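Local coordinates for protein myosin-I heavy chain (Dictyostelium discoideum, PDB 5EJY) that is an actin-based motor with ATPase activity that takes part in the early steps of phagocytosis and in adhesion, represented here by a MyTH4-FERM unit of its tail, at residues 292-297 and 493-497; 127-131 and 192-198; 318-322 and 401-407. One frame throughout, in Å; residues are numbered along the deposited sequence.

Contact 1. Residues 292-297 and 493-497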
loop_
_atom_site.group_PDB
_atom_site.type_symbol
_atom_site.label_atom_id
_atom_site.label_comp_id
_atom_site.label_asym_id
_atom_site.label_seq_id
_atom_site.Cartn_x
_atom_site.Cartn_y
_atom_site.Cartn_z
ATOM N N LYS A 292 1.877 10.983 -9.489
ATOM C CA LYS A 292 2.996 11.339 -8.616
ATOM C C LYS A 292 4.121 12.019 -9.391
ATOM O O LYS A 292 4.717 13.007 -8.931
ATOM C CB LYS A 292 3.551 10.072 -7.948
ATOM C CG LYS A 292 4.755 10.313 -7.007
ATOM C CD LYS A 292 5.164 8.993 -6.332
ATOM C CE LYS A 292 6.392 9.162 -5.432
ATOM N NZ LYS A 292 6.742 7.827 -4.845
ATOM N N LEU A 293 4.430 11.465 -10.558
ATOM C CA LEU A 293 5.629 11.862 -11.301
ATOM C C LEU A 293 5.254 12.463 -12.647
ATOM O O LEU A 293 4.371 11.954 -13.338
ATOM C CB LEU A 293 6.541 10.648 -11.499
ATOM C CG LEU A 293 7.150 10.095 -10.205
ATOM C CD1 LEU A 293 7.552 8.642 -10.354
ATOM C CD2 LEU A 293 8.344 10.951 -9.789
ATOM N N PHE A 294 5.914 13.558 -13.009
ATOM C CA PHE A 294 5.598 14.251 -14.250
ATOM C C PHE A 294 6.761 14.205 -15.229
ATOM O O PHE A 294 7.620 15.082 -15.233
ATOM C CB PHE A 294 5.169 15.685 -13.947
ATOM C CG PHE A 294 3.908 15.757 -13.141
ATOM C CD1 PHE A 294 3.937 15.568 -11.769
ATOM C CD2 PHE A 294 2.690 15.960 -13.759
ATOM C CE1 PHE A 294 2.777 15.613 -11.030
ATOM C CE2 PHE A 294 1.523 16.005 -13.030
ATOM C CZ PHE A 294 1.558 15.837 -11.672
ATOM N N PHE A 295 6.774 13.170 -16.063
ATOM C CA PHE A 295 7.865 12.948 -17.006
ATOM C C PHE A 295 7.504 13.479 -18.391
ATOM O O PHE A 295 6.359 13.365 -18.841
ATOM C CB PHE A 295 8.195 11.459 -17.093
ATOM C CG PHE A 295 8.756 10.882 -15.821
ATOM C CD1 PHE A 295 9.497 11.665 -14.952
ATOM C CD2 PHE A 295 8.555 9.546 -15.503
ATOM C CE1 PHE A 295 10.022 11.127 -13.784
ATOM C CE2 PHE A 295 9.080 9.008 -14.339
ATOM C CZ PHE A 295 9.815 9.801 -13.483
ATOM N N ASP A 296 8.483 14.070 -19.065
ATOM C CA ASP A 296 8.265 14.543 -20.423
ATOM C C ASP A 296 8.592 13.427 -21.410
ATOM O O ASP A 296 9.503 13.550 -22.225
ATOM C CB ASP A 296 9.067 15.824 -20.708
ATOM C CG ASP A 296 10.541 15.708 -20.342
ATOM O OD1 ASP A 296 10.943 14.747 -19.649
ATOM O OD2 ASP A 296 11.307 16.610 -20.744
ATOM N N ASN A 297 7.829 12.339 -21.318
ATOM C CA ASN A 297 8.136 11.109 -22.041
ATOM C C ASN A 297 7.055 10.667 -23.026
ATOM O O ASN A 297 7.042 9.515 -23.469
ATOM C CB ASN A 297 8.410 9.980 -21.044
ATOM C CG ASN A 297 7.208 9.668 -20.179
ATOM O OD1 ASN A 297 6.125 10.213 -20.390
ATOM N ND2 ASN A 297 7.389 8.781 -19.203
ATOM N N GLU A 493 13.557 9.531 -7.967
ATOM C CA GLU A 493 12.934 9.157 -9.235
ATOM C C GLU A 493 13.157 10.176 -10.360
ATOM O O GLU A 493 13.394 9.798 -11.509
ATOM C CB GLU A 493 11.434 8.913 -9.049
ATOM C CG GLU A 493 11.113 7.759 -8.121
ATOM C CD GLU A 493 11.191 6.414 -8.821
ATOM O OE1 GLU A 493 11.796 6.338 -9.915
ATOM O OE2 GLU A 493 10.632 5.436 -8.282
ATOM N N TYR A 494 13.056 11.465 -10.053
ATOM C CA TYR A 494 13.372 12.463 -11.077
ATOM C C TYR A 494 14.845 12.358 -11.466
ATOM O O TYR A 494 15.183 12.433 -12.646
ATOM C CB TYR A 494 13.037 13.883 -10.624
ATOM C CG TYR A 494 11.578 14.223 -10.797
ATOM C CD1 TYR A 494 11.005 14.297 -12.067
ATOM C CD2 TYR A 494 10.771 14.451 -9.696
ATOM C CE1 TYR A 494 9.655 14.598 -12.227
ATOM C CE2 TYR A 494 9.431 14.755 -9.845
ATOM C CZ TYR A 494 8.879 14.823 -11.108
ATOM O OH TYR A 494 7.554 15.134 -11.229
ATOM N N SER A 495 15.713 12.158 -10.478
ATOM C CA SER A 495 17.146 12.064 -10.753
ATOM C C SER A 495 17.461 10.892 -11.684
ATOM O O SER A 495 18.206 11.043 -12.654
ATOM C CB SER A 495 17.949 11.964 -9.460
ATOM O OG SER A 495 17.808 13.158 -8.697
ATOM N N LEU A 496 16.874 9.733 -11.392
ATOM C CA LEU A 496 17.084 8.536 -12.198
ATOM C C LEU A 496 16.553 8.733 -13.615
ATOM O O LEU A 496 17.243 8.441 -14.590
ATOM C CB LEU A 496 16.406 7.330 -11.544
ATOM C CG LEU A 496 16.452 5.998 -12.295
ATOM C CD1 LEU A 496 17.879 5.481 -12.369
ATOM C CD2 LEU A 496 15.547 4.979 -11.620
ATOM N N TYR A 497 15.320 9.223 -13.723
ATOM C CA TYR A 497 14.743 9.532 -15.021
ATOM C C TYR A 497 15.685 10.411 -15.834
ATOM O O TYR A 497 16.007 10.086 -16.975
ATOM C CB TYR A 497 13.388 10.218 -14.870
ATOM C CG TYR A 497 12.784 10.686 -16.173
ATOM C CD1 TYR A 497 12.195 9.785 -17.055
ATOM C CD2 TYR A 497 12.791 12.029 -16.518
ATOM C CE1 TYR A 497 11.641 10.218 -18.245
ATOM C CE2 TYR A 497 12.234 12.469 -17.703
ATOM C CZ TYR A 497 11.665 11.560 -18.564
ATOM O OH TYR A 497 11.104 12.001 -19.743
#

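Contact 2. Residues 127-131 and 192-198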
loop_
_atom_site.group_PDB
_atom_site.type_symbol
_atom_site.label_atom_id
_atom_site.label_comp_id
_atom_site.label_asym_id
_atom_site.label_seq_id
_atom_site.Cartn_x
_atom_site.Cartn_y
_atom_site.Cartn_z
ATOM N N GLU A 127 -4.960 -24.423 6.517
ATOM C CA GLU A 127 -5.255 -22.991 6.606
ATOM C C GLU A 127 -4.133 -22.236 7.332
ATOM O O GLU A 127 -3.726 -21.160 6.893
ATOM C CB GLU A 127 -6.582 -22.748 7.315
ATOM C CG GLU A 127 -7.817 -23.162 6.485
ATOM C CD GLU A 127 -9.103 -23.162 7.294
ATOM O OE1 GLU A 127 -9.038 -22.902 8.512
ATOM O OE2 GLU A 127 -10.180 -23.435 6.715
ATOM N N LEU A 128 -3.663 -22.795 8.451
ATOM C CA LEU A 128 -2.521 -22.244 9.179
ATOM C C LEU A 128 -1.268 -22.200 8.330
ATOM O O LEU A 128 -0.526 -21.221 8.358
ATOM C CB LEU A 128 -2.230 -23.059 10.438
ATOM C CG LEU A 128 -3.270 -22.967 11.553
ATOM C CD1 LEU A 128 -2.910 -23.903 12.714
ATOM C CD2 LEU A 128 -3.390 -21.517 12.039
ATOM N N ILE A 129 -1.012 -23.280 7.596
ATOM C CA ILE A 129 0.130 -23.322 6.696
ATOM C C ILE A 129 0.040 -22.166 5.696
ATOM O O ILE A 129 1.021 -21.463 5.436
ATOM C CB ILE A 129 0.206 -24.704 5.978
ATOM C CG1 ILE A 129 0.838 -25.745 6.912
ATOM C CG2 ILE A 129 1.029 -24.623 4.715
ATOM C CD1 ILE A 129 0.633 -27.233 6.427
ATOM N N HIS A 130 -1.152 -21.960 5.155
ATOM C CA HIS A 130 -1.374 -20.927 4.155
ATOM C C HIS A 130 -1.228 -19.517 4.768
ATOM O O HIS A 130 -0.618 -18.638 4.154
ATOM C CB HIS A 130 -2.755 -21.135 3.516
ATOM C CG HIS A 130 -2.997 -20.301 2.296
ATOM N ND1 HIS A 130 -4.231 -20.223 1.687
ATOM C CD2 HIS A 130 -2.173 -19.496 1.583
ATOM C CE1 HIS A 130 -4.156 -19.406 0.651
ATOM N NE2 HIS A 130 -2.921 -18.950 0.567
ATOM N N PHE A 131 -1.757 -19.310 5.977
ATOM C CA PHE A 131 -1.579 -18.022 6.674
ATOM C C PHE A 131 -0.090 -17.749 6.840
ATOM O O PHE A 131 0.371 -16.621 6.673
ATOM C CB PHE A 131 -2.179 -18.038 8.087
ATOM C CG PHE A 131 -3.670 -18.278 8.137
ATOM C CD1 PHE A 131 -4.511 -17.778 7.156
ATOM C CD2 PHE A 131 -4.223 -18.983 9.197
ATOM C CE1 PHE A 131 -5.878 -17.991 7.217
ATOM C CE2 PHE A 131 -5.598 -19.216 9.261
ATOM C CZ PHE A 131 -6.426 -18.724 8.267
ATOM N N LEU A 192 -6.820 -12.434 6.218
ATOM C CA LEU A 192 -6.864 -13.820 6.691
ATOM C C LEU A 192 -8.123 -14.535 6.222
ATOM O O LEU A 192 -8.083 -15.716 5.877
ATOM C CB LEU A 192 -6.760 -13.885 8.224
ATOM C CG LEU A 192 -5.403 -13.498 8.819
ATOM C CD1 LEU A 192 -5.511 -13.340 10.316
ATOM C CD2 LEU A 192 -4.353 -14.549 8.467
ATOM N N GLU A 193 -9.242 -13.818 6.209
ATOM C CA GLU A 193 -10.494 -14.388 5.702
ATOM C C GLU A 193 -10.365 -14.844 4.252
ATOM O O GLU A 193 -10.774 -15.952 3.905
ATOM C CB GLU A 193 -11.651 -13.398 5.888
ATOM C CG GLU A 193 -12.024 -13.220 7.353
ATOM C CD GLU A 193 -13.064 -12.139 7.594
ATOM O OE1 GLU A 193 -13.039 -11.102 6.890
ATOM O OE2 GLU A 193 -13.905 -12.326 8.503
ATOM N N SER A 194 -9.779 -13.999 3.411
ATOM C CA SER A 194 -9.497 -14.360 2.021
ATOM C C SER A 194 -8.523 -15.533 1.894
ATOM O O SER A 194 -8.756 -16.469 1.127
ATOM C CB SER A 194 -8.935 -13.153 1.262
ATOM O OG SER A 194 -9.912 -12.136 1.140
ATOM N N ILE A 195 -7.414 -15.475 2.630
ATOM C CA ILE A 195 -6.428 -16.546 2.582
ATOM C C ILE A 195 -7.075 -17.869 2.970
ATOM O O ILE A 195 -6.896 -18.879 2.287
ATOM C CB ILE A 195 -5.246 -16.272 3.541
ATOM C CG1 ILE A 195 -4.462 -15.040 3.073
ATOM C CG2 ILE A 195 -4.325 -17.494 3.615
ATOM C CD1 ILE A 195 -3.467 -14.527 4.101
ATOM N N LYS A 196 -7.823 -17.854 4.072
ATOM C CA LYS A 196 -8.476 -19.063 4.573
ATOM C C LYS A 196 -9.275 -19.720 3.463
ATOM O O LYS A 196 -9.175 -20.936 3.249
ATOM C CB LYS A 196 -9.384 -18.744 5.772
ATOM C CG LYS A 196 -10.219 -19.933 6.285
ATOM C CD LYS A 196 -10.827 -19.655 7.662
ATOM C CE LYS A 196 -12.183 -20.324 7.855
ATOM N NZ LYS A 196 -12.306 -21.664 7.205
ATOM N N GLU A 197 -10.052 -18.910 2.744
ATOM C CA GLU A 197 -10.928 -19.427 1.691
ATOM C C GLU A 197 -10.259 -19.513 0.329
ATOM O O GLU A 197 -10.931 -19.734 -0.676
ATOM C CB GLU A 197 -12.194 -18.582 1.566
ATOM C CG GLU A 197 -12.922 -18.319 2.867
ATOM C CD GLU A 197 -14.269 -17.644 2.636
ATOM O OE1 GLU A 197 -14.627 -16.726 3.407
ATOM O OE2 GLU A 197 -14.970 -18.030 1.673
ATOM N N ASN A 198 -8.942 -19.343 0.290
ATOM C CA ASN A 198 -8.194 -19.488 -0.952
ATOM C C ASN A 198 -8.695 -18.560 -2.065
ATOM O O ASN A 198 -8.820 -18.971 -3.222
ATOM C CB ASN A 198 -8.211 -20.958 -1.418
ATOM C CG ASN A 198 -7.401 -21.871 -0.493
ATOM O OD1 ASN A 198 -6.260 -21.567 -0.158
ATOM N ND2 ASN A 198 -8.001 -22.980 -0.061
HETATM O O HOH W 1 -10.087 -23.478 4.094
HETATM O O HOH W 2 -6.206 -21.828 3.153
#

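Contact 3. Residues 318-322 and 401-407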
loop_
_atom_site.group_PDB
_atom_site.type_symbol
_atom_site.label_atom_id
_atom_site.label_comp_id
_atom_site.label_asym_id
_atom_site.label_seq_id
_atom_site.Cartn_x
_atom_site.Cartn_y
_atom_site.Cartn_z
ATOM N N LEU A 318 -5.225 18.333 -9.861
ATOM C CA LEU A 318 -4.709 19.702 -9.813
ATOM C C LEU A 318 -5.759 20.692 -9.327
ATOM O O LEU A 318 -5.471 21.556 -8.499
ATOM C CB LEU A 318 -4.191 20.111 -11.185
ATOM C CG LEU A 318 -3.610 21.523 -11.327
ATOM C CD1 LEU A 318 -2.511 21.792 -10.293
ATOM C CD2 LEU A 318 -3.072 21.663 -12.732
ATOM N N PHE A 319 -6.977 20.572 -9.844
ATOM C CA PHE A 319 -8.082 21.405 -9.393
ATOM C C PHE A 319 -8.224 21.297 -7.885
ATOM O O PHE A 319 -8.314 22.305 -7.184
ATOM C CB PHE A 319 -9.384 20.956 -10.061
ATOM C CG PHE A 319 -10.592 21.765 -9.660
ATOM C CD1 PHE A 319 -11.111 22.726 -10.518
ATOM C CD2 PHE A 319 -11.215 21.550 -8.440
ATOM C CE1 PHE A 319 -12.229 23.460 -10.161
ATOM C CE2 PHE A 319 -12.328 22.283 -8.070
ATOM C CZ PHE A 319 -12.837 23.243 -8.932
ATOM N N ASN A 320 -8.249 20.066 -7.381
ATOM C CA ASN A 320 -8.384 19.850 -5.945
ATOM C C ASN A 320 -7.201 20.394 -5.149
ATOM O O ASN A 320 -7.380 20.934 -4.059
ATOM C CB ASN A 320 -8.598 18.371 -5.631
ATOM C CG ASN A 320 -9.931 17.865 -6.139
ATOM O OD1 ASN A 320 -10.891 18.632 -6.247
ATOM N ND2 ASN A 320 -10.000 16.574 -6.455
ATOM N N ASP A 321 -5.996 20.260 -5.689
ATOM C CA ASP A 321 -4.837 20.802 -5.003
ATOM C C ASP A 321 -4.900 22.340 -4.965
ATOM O O ASP A 321 -4.496 22.953 -3.988
ATOM C CB ASP A 321 -3.534 20.338 -5.649
ATOM C CG ASP A 321 -3.191 18.886 -5.312
ATOM O OD1 ASP A 321 -3.717 18.357 -4.316
ATOM O OD2 ASP A 321 -2.384 18.287 -6.038
ATOM N N LEU A 322 -5.404 22.954 -6.028
ATOM C CA LEU A 322 -5.472 24.419 -6.076
ATOM C C LEU A 322 -6.588 24.963 -5.190
ATOM O O LEU A 322 -6.691 26.179 -4.974
ATOM C CB LEU A 322 -5.574 24.916 -7.524
ATOM C CG LEU A 322 -4.336 24.560 -8.342
ATOM C CD1 LEU A 322 -4.442 25.034 -9.779
ATOM C CD2 LEU A 322 -3.083 25.145 -7.671
ATOM N N LEU A 401 -6.101 25.982 -15.461
ATOM C CA LEU A 401 -5.376 24.984 -14.681
ATOM C C LEU A 401 -3.974 24.803 -15.238
ATOM O O LEU A 401 -2.991 24.819 -14.494
ATOM C CB LEU A 401 -6.127 23.637 -14.672
ATOM C CG LEU A 401 -7.453 23.570 -13.910
ATOM C CD1 LEU A 401 -8.106 22.195 -14.079
ATOM C CD2 LEU A 401 -7.250 23.871 -12.429
ATOM N N GLU A 402 -3.880 24.644 -16.554
ATOM C CA GLU A 402 -2.604 24.341 -17.198
ATOM C C GLU A 402 -1.580 25.478 -17.098
ATOM O O GLU A 402 -0.379 25.245 -17.237
ATOM C CB GLU A 402 -2.810 23.964 -18.669
ATOM C CG GLU A 402 -3.364 22.565 -18.883
ATOM C CD GLU A 402 -2.411 21.483 -18.404
ATOM O OE1 GLU A 402 -1.228 21.798 -18.162
ATOM O OE2 GLU A 402 -2.842 20.317 -18.271
ATOM N N LYS A 403 -2.054 26.698 -16.867
ATOM C CA LYS A 403 -1.155 27.853 -16.813
ATOM C C LYS A 403 -0.777 28.255 -15.388
ATOM O O LYS A 403 0.009 29.187 -15.191
ATOM C CB LYS A 403 -1.759 29.055 -17.552
ATOM C CG LYS A 403 -1.917 28.853 -19.054
ATOM C CD LYS A 403 -0.583 28.565 -19.731
ATOM C CE LYS A 403 -0.738 28.436 -21.243
ATOM N N HIS A 404 -1.335 27.566 -14.395
ATOM C CA HIS A 404 -0.950 27.830 -13.005
ATOM C C HIS A 404 0.487 27.379 -12.767
ATOM O O HIS A 404 0.908 26.364 -13.318
ATOM C CB HIS A 404 -1.894 27.118 -12.040
ATOM C CG HIS A 404 -1.762 27.582 -10.624
ATOM N ND1 HIS A 404 -0.737 27.169 -9.798
ATOM C CD2 HIS A 404 -2.517 28.437 -9.893
ATOM C CE1 HIS A 404 -0.873 27.745 -8.616
ATOM N NE2 HIS A 404 -1.949 28.514 -8.646
ATOM N N PRO A 405 1.261 28.151 -11.970
ATOM C CA PRO A 405 2.657 27.811 -11.676
ATOM C C PRO A 405 2.861 26.363 -11.217
ATOM O O PRO A 405 3.904 25.778 -11.494
ATOM C CB PRO A 405 3.014 28.771 -10.525
ATOM C CG PRO A 405 2.153 29.941 -10.741
ATOM C CD PRO A 405 0.858 29.414 -11.324
ATOM N N LEU A 406 1.877 25.786 -10.537
ATOM C CA LEU A 406 2.041 24.444 -9.961
ATOM C C LEU A 406 1.594 23.310 -10.888
ATOM O O LEU A 406 1.698 22.127 -10.530
ATOM C CB LEU A 406 1.300 24.344 -8.624
ATOM C CG LEU A 406 1.809 25.258 -7.509
ATOM C CD1 LEU A 406 1.044 25.003 -6.238
ATOM C CD2 LEU A 406 3.301 25.042 -7.282
ATOM N N ALA A 407 1.096 23.659 -12.069
ATOM C CA ALA A 407 0.725 22.638 -13.050
ATOM C C ALA A 407 1.914 21.783 -13.424
ATOM O O ALA A 407 3.010 22.290 -13.622
ATOM C CB ALA A 407 0.123 23.281 -14.306
#

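Contact 1. Residues 292-297 and 493-497
With CG anti to the backbone N (chi1 175°), the ring of Tyr497 swings toward Phe295, whose own CG stands anti to its carbonyl carbon (chi1 -66°); the two side chains then run antiparallel along one another, face against face. The outcome is an offset stack, the planes only 8° from parallel and the centroids of the Phe295 and Tyr497 rings 4.1 Å apart. Overlap extends past the rings themselves, since Phe295 CB lies over the Tyr497 face, 4.0 Å from its centroid. On the opposite face of Phe295 sits Leu293 CB, near the rim, so the ring is sandwiched. At the far end of Tyr497 the OH donates a hydrogen bond to Asp296 OD1 at 2.8 Å, reaching the carboxylate on its anti side and well out of its plane.

Tyr494, on the same helix three residues before Tyr497, works differently. Its ring stands almost perpendicular to that of Phe295, with Phe295 CE1 3.7 Å from Tyr494 CD1, while Leu293 CD2 rests over its face at 4.2 Å from the Tyr494 centroid. The hydroxyl accepts the backbone proton of Phe294, N to OH 2.9 Å, and is also hydrogen-bonded to Ser410; held by two partners, this buried group is pinned at its tip. Leu293 CD2 reaches Glu493 CB as well, at 3.8 Å.

Phe295, Tyr494 and Tyr497 thus form an aromatic cluster where the chain leaving the ubiquitin-like first lobe meets the C-terminal helix of the third, PH-like lobe: an interlobe seam of the FERM cloverleaf.

Contact 2. Residues 127-131 and 192-198
Leu192 begins the contact by setting its CD2 methyl 3.5 Å from Phe131 CD1, the two side chains set nearly square to each other. The setting is helix-on-helix packing in the all-helical MyTH4 domain: the short axes of 127-131 and 192-196 run at 126° to each other and approach to 9.6 Å, and a Schellman motif closes the second helix.

One turn on, Ile195 points into the interface and is shared by two rings. Its CG2 sits over the centre of the His130 imidazole, 3.3 Å from the centroid and only 9° off the normal, a very close CH-pi contact that holds the ring from one face. The same methyl touches Phe131 CD1 at 3.6 Å, while Ile195 CB lies at the edge of the phenyl ring.

Lys196 runs alongside Phe131 in the same direction, then bends at its third and fourth torsions so that the ammonium group comes over Glu127. This salt bridge, NZ to OE2 2.8 Å, meets the carboxylate from above its plane. Water 1 reinforces it, donating both to Glu127 OE2 and to the carbonyl of Lys196, while the other carboxylate oxygen, OE1, is hydrogen-bonded to Tyr69. Each carboxylate oxygen is therefore engaged.

Asn198, the positive-phi C-prime residue of the Schellman motif, returns its amide toward the first helix. ND2 is held by Ser166 of helix 161-180, the amide plane lies 21° from that of the imidazole, and Asn198 OD1 is 3.1 Å from His130 ND1, the nitrogen that also meets water 2 at the ring edge.

Contact 3. Residues 318-322 and 401-407
Leu322 and His404 reach toward each other from opposite directions, the forked end of the leucine meeting the flat of the imidazole. CD2 stands over the middle of the ring, 3.6 Å from the His404 centroid and 14° off its normal, a well-centred CH-pi contact. The second branch stands above the same face but beyond the rim on the CG-CD2 side, with Leu322 CD1 3.8 Å from His404 CG. Against the opposite face lies CD of the neighbouring Pro405, and the ring of Tyr333 from helix 331-346 meets the imidazole edge-to-face.

What fixes the ring's rotation is a bond inside its own loop. A first torsion of -167°, which sets CG trans to the main-chain N, brings ND1 of His404 back to accept the proton of Leu406 N at 3.0 Å, nearly straight at 169° and close to the ring plane. The bond spans part of the type I turn from His404 to Ala407. An alanine at this position would strip away the face on which Leu322 rests and is likely to leave a gap beside both methyls, with the amide of Leu406 deprived of its acceptor.

Leu318, a turn earlier, inserts its CD2 between the end of one helix and the turn: it lies 3.6 Å from Leu401 O and 3.9 Å from Ala407 CB. Leu401 answers in the other sense, sending CD2 to the helix backbone, 4.0 Å from Phe319 CA, and to Leu322 CD1 at the same distance of 4.0 Å.

Interlocked leucines of this kind, finished by a methyl-on-imidazole contact, form part of the buried core of the helical central lobe of the FERM domain, where helix 304-322 packs on the end of helix 390-402 and the turn leading to the third lobe.

Followed from the N terminus, the chain first closes contact 2, joining helix 119-133 to helix 189-196 across about 60 residues and completing a loop within the MyTH4 domain before the FERM lobes begin. Contact 1 opens after strand 285-291 and closes only on helix 484-499, a span of nearly 200 residues. Nested inside that span, contact 3 ties helix 304-322 to the end of helix 390-402 within the central lobe. Contacts 1 and 3 do not touch, their nearest atoms being about 6 Å apart, whereas contact 2 lies across the chain's centre, 39 Å from contact 1 centre to centre. Contacts 2 and 3 each stay inside one unit, whereas contact 1 joins two FERM lobes.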